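Thymidylate synthase ThyX (Streptomyces cacaoi subsp. asoensis, PDB 4P5B) methylates UMP and dUMP at the pyrimidine base, as a flavin-dependent homotetrameric enzyme of the ThyX thymidylate synthase family. Local coordinates at the interface of chains A and B. Sequence-based numbering; all coordinates share one arbitrary frame. Chains: chain A/B, Thymidylate synthase ThyX.

The three contacts follow one strip of the two-fold interface between chains A and B. Measured between the centres of their C-alpha atoms, contact 1 is about 9 Å from contact 2 and about 11 Å from contact 3, while contacts 2 and 3 are about 6 Å apart. Contact 1 shares A:Pro170 and A:Val171 with contact 2; contact 3 has A:Tyr145, A:Ser172 and B:Leu167 in common with contact 2. Helix 78-85 serves contacts 1 and 3. In contact 1, B:Arg82 on this helix bonds A:Glu94, so subunit pairing may help place that FAD-site residue. The two-fold repeats each contact with chains exchanged.

Contact 1: the interface of chains A and B. Residues chain A 78, 81-82, 94, 170-171; chain B 78, 82, 171.
A:Arg82 and B:Arg82 meet at the two-fold of a homodimeric interface within the ThyX tetramer, where the paired helices 78-85 join two subunits through aliphatic packing and a salt bridge. The arginines touch by their methylenes, CD of A:Arg82 lying 3.4 Å from CD of B:Arg82, and their guanidinium planes stand 84° apart. The charged ends diverge, with NE of A:Arg82 5.9 Å from NE of B:Arg82. Each arginine side chain bends at chi2 and chi3, and each guanidinium receives an isoleucine methyl on one face: CG2 of A:Ile78 sits over B:Arg82, and CG2 of B:Ile78 over A:Arg82, 3.8 Å from its NE. In A:Ile78 this methyl is anti to the backbone N while CG1 turns beside the backbone N (chi1 -75°), which points CG2 at the partner arginine.

B:Arg82 grips A:Glu94 end-on. NH2 of B:Arg82 donates to the syn lone pair of OE1 of A:Glu94 at 2.9 Å, tilted from the guanidinium plane, while NH1 of B:Arg82 reaches OE2 of A:Glu94 at 3.2 Å, in that plane but from above the carboxylate. The carboxylate and guanidinium planes stand 59° apart. Farther along, CG1 of A:Val171 meets CG1 of B:Val171 at 4.0 Å, the two side chains running antiparallel alongside each other. By holding the carboxylate of A:Glu94, an FAD-site residue also predicted to bind dUMP, the partner arginine probably links dimer assembly to the architecture of the active site.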
ATOM      1  N   ILE A  78     -14.818  19.319  -5.149  1.00 15.16           N
ATOM      2  CA  ILE A  78     -14.693  17.926  -5.376  1.00 13.92           C
ATOM      3  C   ILE A  78     -13.702  17.544  -6.465  1.00 14.64           C
ATOM      4  O   ILE A  78     -12.948  16.574  -6.292  1.00 14.25           O
ATOM      5  CB  ILE A  78     -16.057  17.356  -5.663  1.00 14.79           C
ATOM      6  CG1 ILE A  78     -16.858  17.258  -4.367  1.00 13.35           C
ATOM      7  CG2 ILE A  78     -15.991  15.945  -6.375  1.00 15.10           C
ATOM      8  CD1 ILE A  78     -18.390  16.908  -4.608  1.00 20.36           C
ATOM      9  N   VAL A  81     -10.377  17.524  -4.903  1.00 12.21           N
ATOM     10  CA  VAL A  81     -10.286  16.450  -3.944  1.00 11.36           C
ATOM     11  C   VAL A  81     -10.080  15.142  -4.735  1.00 12.60           C
ATOM     12  O   VAL A  81      -9.347  14.220  -4.293  1.00 13.05           O
ATOM     13  CB  VAL A  81     -11.599  16.331  -3.075  1.00 12.88           C
ATOM     14  CG1 VAL A  81     -11.623  14.982  -2.333  1.00 10.74           C
ATOM     15  CG2 VAL A  81     -11.724  17.501  -2.120  1.00  8.25           C
ATOM     16  N   ARG A  82     -10.693  15.011  -5.900  1.00 12.84           N
ATOM     17  CA  ARG A  82     -10.402  13.737  -6.664  1.00 15.49           C
ATOM     18  C   ARG A  82      -8.950  13.632  -6.983  1.00 15.45           C
ATOM     19  O   ARG A  82      -8.375  12.529  -6.889  1.00 15.77           O
ATOM     20  CB  ARG A  82     -11.232  13.576  -7.928  1.00 16.36           C
ATOM     21  CG  ARG A  82     -12.752  13.575  -7.538  1.00 18.76           C
ATOM     22  CD  ARG A  82     -13.568  12.619  -8.340  1.00 19.84           C
ATOM     23  NE  ARG A  82     -13.465  12.829  -9.771  1.00 27.32           N
ATOM     24  CZ  ARG A  82     -13.395  11.835 -10.670  1.00 24.95           C
ATOM     25  NH1 ARG A  82     -13.361  12.116 -11.966  1.00 23.21           N
ATOM     26  NH2 ARG A  82     -13.369  10.571 -10.266  1.00 25.70           N
ATOM     27  N   GLU A  94     -13.430  12.420   4.783  1.00 16.64           N
ATOM     28  CA  GLU A  94     -14.050  13.483   3.981  1.00 17.46           C
ATOM     29  C   GLU A  94     -15.504  13.676   4.341  1.00 18.28           C
ATOM     30  O   GLU A  94     -16.184  12.711   4.665  1.00 18.74           O
ATOM     31  CB  GLU A  94     -14.015  13.084   2.472  1.00 16.58           C
ATOM     32  CG  GLU A  94     -14.321  14.286   1.613  1.00 18.63           C
ATOM     33  CD  GLU A  94     -14.379  13.975   0.107  1.00 24.92           C
ATOM     34  OE1 GLU A  94     -13.912  12.910  -0.364  1.00 20.28           O
ATOM     35  OE2 GLU A  94     -14.875  14.843  -0.630  1.00 27.64           O
ATOM     36  N   PRO A 170     -22.605  20.125  -8.868  1.00 15.56           N
ATOM     37  CA  PRO A 170     -21.441  20.094  -9.750  1.00 15.25           C
ATOM     38  C   PRO A 170     -20.174  19.614  -9.022  1.00 15.98           C
ATOM     39  O   PRO A 170     -20.143  19.606  -7.810  1.00 16.99           O
ATOM     40  CB  PRO A 170     -21.269  21.577 -10.107  1.00 15.19           C
ATOM     41  CG  PRO A 170     -21.795  22.306  -8.896  1.00 14.57           C
ATOM     42  CD  PRO A 170     -22.958  21.496  -8.441  1.00 14.39           C
ATOM     43  N   VAL A 171     -19.125  19.284  -9.753  1.00 16.29           N
ATOM     44  CA  VAL A 171     -17.854  18.873  -9.133  1.00 16.78           C
ATOM     45  C   VAL A 171     -17.079  20.046  -8.491  1.00 17.63           C
ATOM     46  O   VAL A 171     -16.010  19.848  -7.857  1.00 18.66           O
ATOM     47  CB  VAL A 171     -16.977  18.127 -10.169  1.00 18.10           C
ATOM     48  CG1 VAL A 171     -17.655  16.817 -10.608  1.00 14.27           C
ATOM     49  CG2 VAL A 171     -16.727  18.997 -11.399  1.00 15.74           C
TER
ATOM     50  N   ILE B  78     -19.520   9.720 -11.644  1.00 18.29           N
ATOM     51  CA  ILE B  78     -18.415  10.185 -10.844  1.00 17.06           C
ATOM     52  C   ILE B  78     -18.660   9.944  -9.360  1.00 17.17           C
ATOM     53  O   ILE B  78     -17.788   9.453  -8.685  1.00 17.26           O
ATOM     54  CB  ILE B  78     -18.148  11.673 -11.147  1.00 17.85           C
ATOM     55  CG1 ILE B  78     -17.572  11.782 -12.534  1.00 16.77           C
ATOM     56  CG2 ILE B  78     -17.237  12.371 -10.037  1.00 16.84           C
ATOM     57  CD1 ILE B  78     -17.266  13.221 -12.932  1.00 21.93           C
ATOM     58  N   ARG B  82     -16.058   7.847  -7.247  1.00 14.40           N
ATOM     59  CA  ARG B  82     -15.459   8.289  -5.977  1.00 16.07           C
ATOM     60  C   ARG B  82     -15.479   7.169  -4.902  1.00 16.58           C
ATOM     61  O   ARG B  82     -14.489   6.950  -4.171  1.00 17.87           O
ATOM     62  CB  ARG B  82     -16.116   9.551  -5.448  1.00 15.51           C
ATOM     63  CG  ARG B  82     -15.880  10.723  -6.369  1.00 16.43           C
ATOM     64  CD  ARG B  82     -15.309  11.769  -5.554  1.00 20.13           C
ATOM     65  NE  ARG B  82     -16.272  12.367  -4.644  1.00 21.97           N
ATOM     66  CZ  ARG B  82     -15.908  12.994  -3.533  1.00 25.82           C
ATOM     67  NH1 ARG B  82     -16.840  13.561  -2.803  1.00 21.97           N
ATOM     68  NH2 ARG B  82     -14.596  13.075  -3.187  1.00 25.41           N
ATOM     69  N   VAL B 171     -21.983  15.570 -10.446  1.00 16.13           N
ATOM     70  CA  VAL B 171     -21.248  14.332 -10.064  1.00 14.94           C
ATOM     71  C   VAL B 171     -21.967  13.094 -10.599  1.00 17.53           C
ATOM     72  O   VAL B 171     -21.528  11.906 -10.374  1.00 15.40           O
ATOM     73  CB  VAL B 171     -21.086  14.185  -8.553  1.00 14.68           C
ATOM     74  CG1 VAL B 171     -20.230  15.344  -7.938  1.00 12.65           C
ATOM     75  CG2 VAL B 171     -22.399  14.111  -7.875  1.00 14.87           C
TER

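Contact 2: the interface of chains A and B. Residues chain A 145, 170-172; chain B 167-169.
B:Leu167, in the 3-10 helix 166-168, presents its backbone carbonyl and CB to A:Tyr145, A:Pro170 and A:Ser172 in a largely backbone-mediated loop contact of the homotetramer's two-fold interface. The carbonyl O of B:Leu167 lies 3.5 Å from CB of A:Pro170, and the same oxygen also faces CB of A:Ser172, so the short helix packs its B:Leu167 carbonyl against the loop of chain A. On the tyrosine side, the phenol OH of A:Tyr145 stands 3.7 Å from CB of B:Leu167, the two side chains crossing at a slant. The tyrosine reaches this place from helix 132-157 with CG anti to its carbonyl carbon (chi1 -60°), and CE1 of A:Tyr145 comes to 3.9 Å from O of B:Leu167. Thus A:Tyr145 meets the partner with its hydroxyl end and the neighbouring ring carbon.

B:Leu169 contributes mainly through its backbone. Its carbonyl accepts the amide N-H of A:Val171, a polar link between the two loops that does not depend on side-chain identity. Both methyls of A:Val171 lie to one side of this acceptor, CG1 of A:Val171 at 3.6 Å and CG2 at 3.7 Å from O of B:Leu169. B:Val168 adds a smaller contact through its backbone beside A:Pro170. Together these pieces join the loop after the 3-10 helix to its counterpart in the other subunit. The linking bond runs 2.9 Å from N of A:Val171 to O of B:Leu169, and the angle at that oxygen is 159°.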
ATOM      1  N   TYR A 145     -24.682  26.530 -11.129  1.00 21.65           N
ATOM      2  CA  TYR A 145     -24.678  26.192  -9.703  1.00 21.17           C
ATOM      3  C   TYR A 145     -25.977  26.528  -9.051  1.00 22.85           C
ATOM      4  O   TYR A 145     -26.496  25.732  -8.233  1.00 23.48           O
ATOM      5  CB  TYR A 145     -23.609  26.996  -8.956  1.00 20.55           C
ATOM      6  CG  TYR A 145     -22.204  26.804  -9.391  1.00 17.75           C
ATOM      7  CD1 TYR A 145     -21.856  25.723 -10.192  1.00 15.33           C
ATOM      8  CD2 TYR A 145     -21.193  27.689  -8.958  1.00 16.45           C
ATOM      9  CE1 TYR A 145     -20.553  25.557 -10.629  1.00 11.98           C
ATOM     10  CE2 TYR A 145     -19.872  27.541  -9.382  1.00 18.40           C
ATOM     11  CZ  TYR A 145     -19.556  26.453 -10.211  1.00 16.57           C
ATOM     12  OH  TYR A 145     -18.234  26.277 -10.642  1.00 15.01           O
ATOM     13  N   PRO A 170     -22.605  20.125  -8.868  1.00 15.56           N
ATOM     14  CA  PRO A 170     -21.441  20.094  -9.750  1.00 15.25           C
ATOM     15  C   PRO A 170     -20.174  19.614  -9.022  1.00 15.98           C
ATOM     16  O   PRO A 170     -20.143  19.606  -7.810  1.00 16.99           O
ATOM     17  CB  PRO A 170     -21.269  21.577 -10.107  1.00 15.19           C
ATOM     18  CG  PRO A 170     -21.795  22.306  -8.896  1.00 14.57           C
ATOM     19  CD  PRO A 170     -22.958  21.496  -8.441  1.00 14.39           C
ATOM     20  N   VAL A 171     -19.125  19.284  -9.753  1.00 16.29           N
ATOM     21  CA  VAL A 171     -17.854  18.873  -9.133  1.00 16.78           C
ATOM     22  C   VAL A 171     -17.079  20.046  -8.491  1.00 17.63           C
ATOM     23  O   VAL A 171     -16.010  19.848  -7.857  1.00 18.66           O
ATOM     24  CB  VAL A 171     -16.977  18.127 -10.169  1.00 18.10           C
ATOM     25  CG1 VAL A 171     -17.655  16.817 -10.608  1.00 14.27           C
ATOM     26  CG2 VAL A 171     -16.727  18.997 -11.399  1.00 15.74           C
ATOM     27  N   SER A 172     -17.631  21.254  -8.611  1.00 15.07           N
ATOM     28  CA  SER A 172     -17.030  22.404  -7.998  1.00 15.15           C
ATOM     29  C   SER A 172     -17.585  22.643  -6.604  1.00 14.15           C
ATOM     30  O   SER A 172     -17.190  23.618  -5.936  1.00 15.60           O
ATOM     31  CB  SER A 172     -17.284  23.656  -8.865  1.00 13.72           C
ATOM     32  OG  SER A 172     -18.699  23.890  -8.761  1.00 18.58           O
TER
ATOM     33  N   LEU B 167     -16.067  22.540 -14.523  1.00 17.22           N
ATOM     34  CA  LEU B 167     -16.461  22.787 -13.147  1.00 17.59           C
ATOM     35  C   LEU B 167     -17.962  22.795 -13.021  1.00 18.43           C
ATOM     36  O   LEU B 167     -18.485  22.487 -11.944  1.00 18.72           O
ATOM     37  CB  LEU B 167     -15.929  24.094 -12.588  1.00 18.98           C
ATOM     38  CG  LEU B 167     -14.431  24.366 -12.612  1.00 20.73           C
ATOM     39  CD1 LEU B 167     -14.058  25.653 -11.844  1.00 12.46           C
ATOM     40  CD2 LEU B 167     -13.679  23.207 -12.207  1.00 16.66           C
ATOM     41  N   VAL B 168     -18.676  23.168 -14.098  1.00 17.26           N
ATOM     42  CA  VAL B 168     -20.132  23.145 -14.041  1.00 16.88           C
ATOM     43  C   VAL B 168     -20.791  21.752 -14.117  1.00 16.67           C
ATOM     44  O   VAL B 168     -21.972  21.646 -13.908  1.00 18.41           O
ATOM     45  CB  VAL B 168     -20.734  24.052 -15.158  1.00 18.14           C
ATOM     46  CG1 VAL B 168     -20.188  25.419 -15.047  1.00 19.84           C
ATOM     47  CG2 VAL B 168     -20.435  23.476 -16.600  1.00 14.00           C
ATOM     48  N   LEU B 169     -20.090  20.691 -14.487  1.00 15.01           N
ATOM     49  CA  LEU B 169     -20.754  19.365 -14.635  1.00 15.42           C
ATOM     50  C   LEU B 169     -21.071  18.609 -13.307  1.00 15.74           C
ATOM     51  O   LEU B 169     -20.260  18.621 -12.360  1.00 16.72           O
ATOM     52  CB  LEU B 169     -19.906  18.466 -15.554  1.00 13.91           C
ATOM     53  CG  LEU B 169     -19.700  19.065 -16.940  1.00 15.84           C
ATOM     54  CD1 LEU B 169     -18.770  18.224 -17.753  1.00 14.02           C
ATOM     55  CD2 LEU B 169     -21.107  19.255 -17.663  1.00 11.96           C
TER

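Contact 3: the interface of chains A and B. Residues chain A 79, 107, 109, 137, 145, 172, 208; chain B 164, 167.
B:Leu167 plugs an apolar pocket of chain A at this part of the homotetramer's subunit interface, its two methyls going to different walls. CD2 of B:Leu167 sits over one face of the A:Phe79 ring, toward the ring's edge, as a CH-pi contact; it is modelled too close to the ring, so the fine geometry is doubtful. CD1 of B:Leu167 meets A:Tyr107 at the ring edge, in plane, 3.7 Å from CD1 of A:Tyr107, and also faces CD of A:Pro109 at 3.8 Å. A chi2 of -173° puts CD1 of the leucine anti to CA, which sends CD1 to the tyrosine and proline and leaves CD2 for the phenylalanine face.

Beside it, B:Ile164 lies antiparallel alongside A:Pro109, with CD1 of B:Ile164 4.0 Å from CG of A:Pro109; A:Val137 lies at the margin, near the isoleucine CG2.

The walls are themselves braced. CD1 of A:Tyr107 sits at the edge of the A:Phe79 ring, in its plane, which probably steadies the aromatic pair. OH of A:Tyr145 donates to the backbone O of A:Tyr107 at 2.8 Å, tying helix 132-157 to strand 105-107. OH of A:Tyr107 donates to the anti lone pair of OE1 of A:Glu208, 2.6 Å away.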
ATOM      1  N   PHE A  79     -13.647  18.307  -7.557  1.00 14.89           N
ATOM      2  CA  PHE A  79     -12.731  17.944  -8.662  1.00 15.25           C
ATOM      3  C   PHE A  79     -11.232  17.988  -8.221  1.00 14.64           C
ATOM      4  O   PHE A  79     -10.451  17.199  -8.669  1.00 14.22           O
ATOM      5  CB  PHE A  79     -12.999  18.748  -9.955  1.00 15.58           C
ATOM      6  CG  PHE A  79     -12.484  20.184  -9.886  1.00 19.23           C
ATOM      7  CD1 PHE A  79     -13.325  21.234  -9.510  1.00 15.78           C
ATOM      8  CD2 PHE A  79     -11.169  20.463 -10.167  1.00 18.23           C
ATOM      9  CE1 PHE A  79     -12.848  22.550  -9.387  1.00 17.30           C
ATOM     10  CE2 PHE A  79     -10.699  21.789 -10.068  1.00 23.22           C
ATOM     11  CZ  PHE A  79     -11.573  22.836  -9.657  1.00 16.17           C
ATOM     12  N   TYR A 107     -16.812  26.411  -6.117  1.00 18.91           N
ATOM     13  CA  TYR A 107     -15.611  26.997  -6.553  1.00 18.46           C
ATOM     14  C   TYR A 107     -15.780  27.684  -7.895  1.00 20.31           C
ATOM     15  O   TYR A 107     -16.330  27.110  -8.807  1.00 21.47           O
ATOM     16  CB  TYR A 107     -14.527  25.925  -6.662  1.00 18.96           C
ATOM     17  CG  TYR A 107     -13.203  26.462  -7.138  1.00 16.93           C
ATOM     18  CD1 TYR A 107     -12.871  26.377  -8.456  1.00 12.30           C
ATOM     19  CD2 TYR A 107     -12.337  27.135  -6.281  1.00 16.15           C
ATOM     20  CE1 TYR A 107     -11.692  26.887  -8.942  1.00 16.68           C
ATOM     21  CE2 TYR A 107     -11.125  27.680  -6.776  1.00 14.75           C
ATOM     22  CZ  TYR A 107     -10.812  27.533  -8.075  1.00 17.06           C
ATOM     23  OH  TYR A 107      -9.627  28.031  -8.604  1.00 16.61           O
ATOM     24  N   PRO A 109     -12.749  29.942 -10.324  1.00 25.98           N
ATOM     25  CA  PRO A 109     -11.368  30.429 -10.343  1.00 26.44           C
ATOM     26  C   PRO A 109     -11.333  31.942 -10.103  1.00 28.95           C
ATOM     27  O   PRO A 109     -12.308  32.659 -10.417  1.00 28.60           O
ATOM     28  CB  PRO A 109     -10.904  30.166 -11.760  1.00 26.81           C
ATOM     29  CG  PRO A 109     -12.019  29.488 -12.465  1.00 27.75           C
ATOM     30  CD  PRO A 109     -13.214  29.388 -11.609  1.00 24.58           C
ATOM     31  N   VAL A 137     -16.842  32.874 -17.202  1.00 28.00           N
ATOM     32  CA  VAL A 137     -16.773  31.710 -16.362  1.00 26.56           C
ATOM     33  C   VAL A 137     -17.679  31.953 -15.159  1.00 26.36           C
ATOM     34  O   VAL A 137     -18.596  31.182 -14.889  1.00 25.60           O
ATOM     35  CB  VAL A 137     -15.300  31.446 -15.927  1.00 27.52           C
ATOM     36  CG1 VAL A 137     -15.245  30.435 -14.765  1.00 27.95           C
ATOM     37  CG2 VAL A 137     -14.482  30.934 -17.097  1.00 24.96           C
ATOM     38  N   TYR A 145     -24.682  26.530 -11.129  1.00 21.65           N
ATOM     39  CA  TYR A 145     -24.678  26.192  -9.703  1.00 21.17           C
ATOM     40  C   TYR A 145     -25.977  26.528  -9.051  1.00 22.85           C
ATOM     41  O   TYR A 145     -26.496  25.732  -8.233  1.00 23.48           O
ATOM     42  CB  TYR A 145     -23.609  26.996  -8.956  1.00 20.55           C
ATOM     43  CG  TYR A 145     -22.204  26.804  -9.391  1.00 17.75           C
ATOM     44  CD1 TYR A 145     -21.856  25.723 -10.192  1.00 15.33           C
ATOM     45  CD2 TYR A 145     -21.193  27.689  -8.958  1.00 16.45           C
ATOM     46  CE1 TYR A 145     -20.553  25.557 -10.629  1.00 11.98           C
ATOM     47  CE2 TYR A 145     -19.872  27.541  -9.382  1.00 18.40           C
ATOM     48  CZ  TYR A 145     -19.556  26.453 -10.211  1.00 16.57           C
ATOM     49  OH  TYR A 145     -18.234  26.277 -10.642  1.00 15.01           O
ATOM     50  N   SER A 172     -17.631  21.254  -8.611  1.00 15.07           N
ATOM     51  CA  SER A 172     -17.030  22.404  -7.998  1.00 15.15           C
ATOM     52  C   SER A 172     -17.585  22.643  -6.604  1.00 14.15           C
ATOM     53  O   SER A 172     -17.190  23.618  -5.936  1.00 15.60           O
ATOM     54  CB  SER A 172     -17.284  23.656  -8.865  1.00 13.72           C
ATOM     55  OG  SER A 172     -18.699  23.890  -8.761  1.00 18.58           O
ATOM     56  N   GLU A 208      -5.500  24.108  -9.312  1.00 17.98           N
ATOM     57  CA  GLU A 208      -6.205  24.007  -8.050  1.00 17.81           C
ATOM     58  C   GLU A 208      -5.565  23.015  -7.093  1.00 17.71           C
ATOM     59  O   GLU A 208      -5.380  23.347  -5.911  1.00 17.02           O
ATOM     60  CB  GLU A 208      -7.668  23.678  -8.257  1.00 17.46           C
ATOM     61  CG  GLU A 208      -8.533  24.860  -8.702  1.00 17.74           C
ATOM     62  CD  GLU A 208      -8.275  25.287 -10.157  1.00 22.33           C
ATOM     63  OE1 GLU A 208      -8.568  26.472 -10.466  1.00 26.20           O
ATOM     64  OE2 GLU A 208      -7.778  24.475 -10.979  1.00 18.12           O
TER
ATOM     65  N   ILE B 164     -11.391  23.778 -16.840  1.00 20.28           N
ATOM     66  CA  ILE B 164     -12.144  24.783 -16.136  1.00 19.23           C
ATOM     67  C   ILE B 164     -13.573  24.614 -16.498  1.00 19.78           C
ATOM     68  O   ILE B 164     -14.452  24.711 -15.624  1.00 21.81           O
ATOM     69  CB  ILE B 164     -11.681  26.238 -16.471  1.00 21.14           C
ATOM     70  CG1 ILE B 164     -10.276  26.500 -15.938  1.00 19.00           C
ATOM     71  CG2 ILE B 164     -12.657  27.296 -15.837  1.00 17.44           C
ATOM     72  CD1 ILE B 164     -10.233  26.547 -14.405  1.00 22.16           C
ATOM     73  N   LEU B 167     -16.067  22.540 -14.523  1.00 17.22           N
ATOM     74  CA  LEU B 167     -16.461  22.787 -13.147  1.00 17.59           C
ATOM     75  C   LEU B 167     -17.962  22.795 -13.021  1.00 18.43           C
ATOM     76  O   LEU B 167     -18.485  22.487 -11.944  1.00 18.72           O
ATOM     77  CB  LEU B 167     -15.929  24.094 -12.588  1.00 18.98           C
ATOM     78  CG  LEU B 167     -14.431  24.366 -12.612  1.00 20.73           C
ATOM     79  CD1 LEU B 167     -14.058  25.653 -11.844  1.00 12.46           C
ATOM     80  CD2 LEU B 167     -13.679  23.207 -12.207  1.00 16.66           C
TER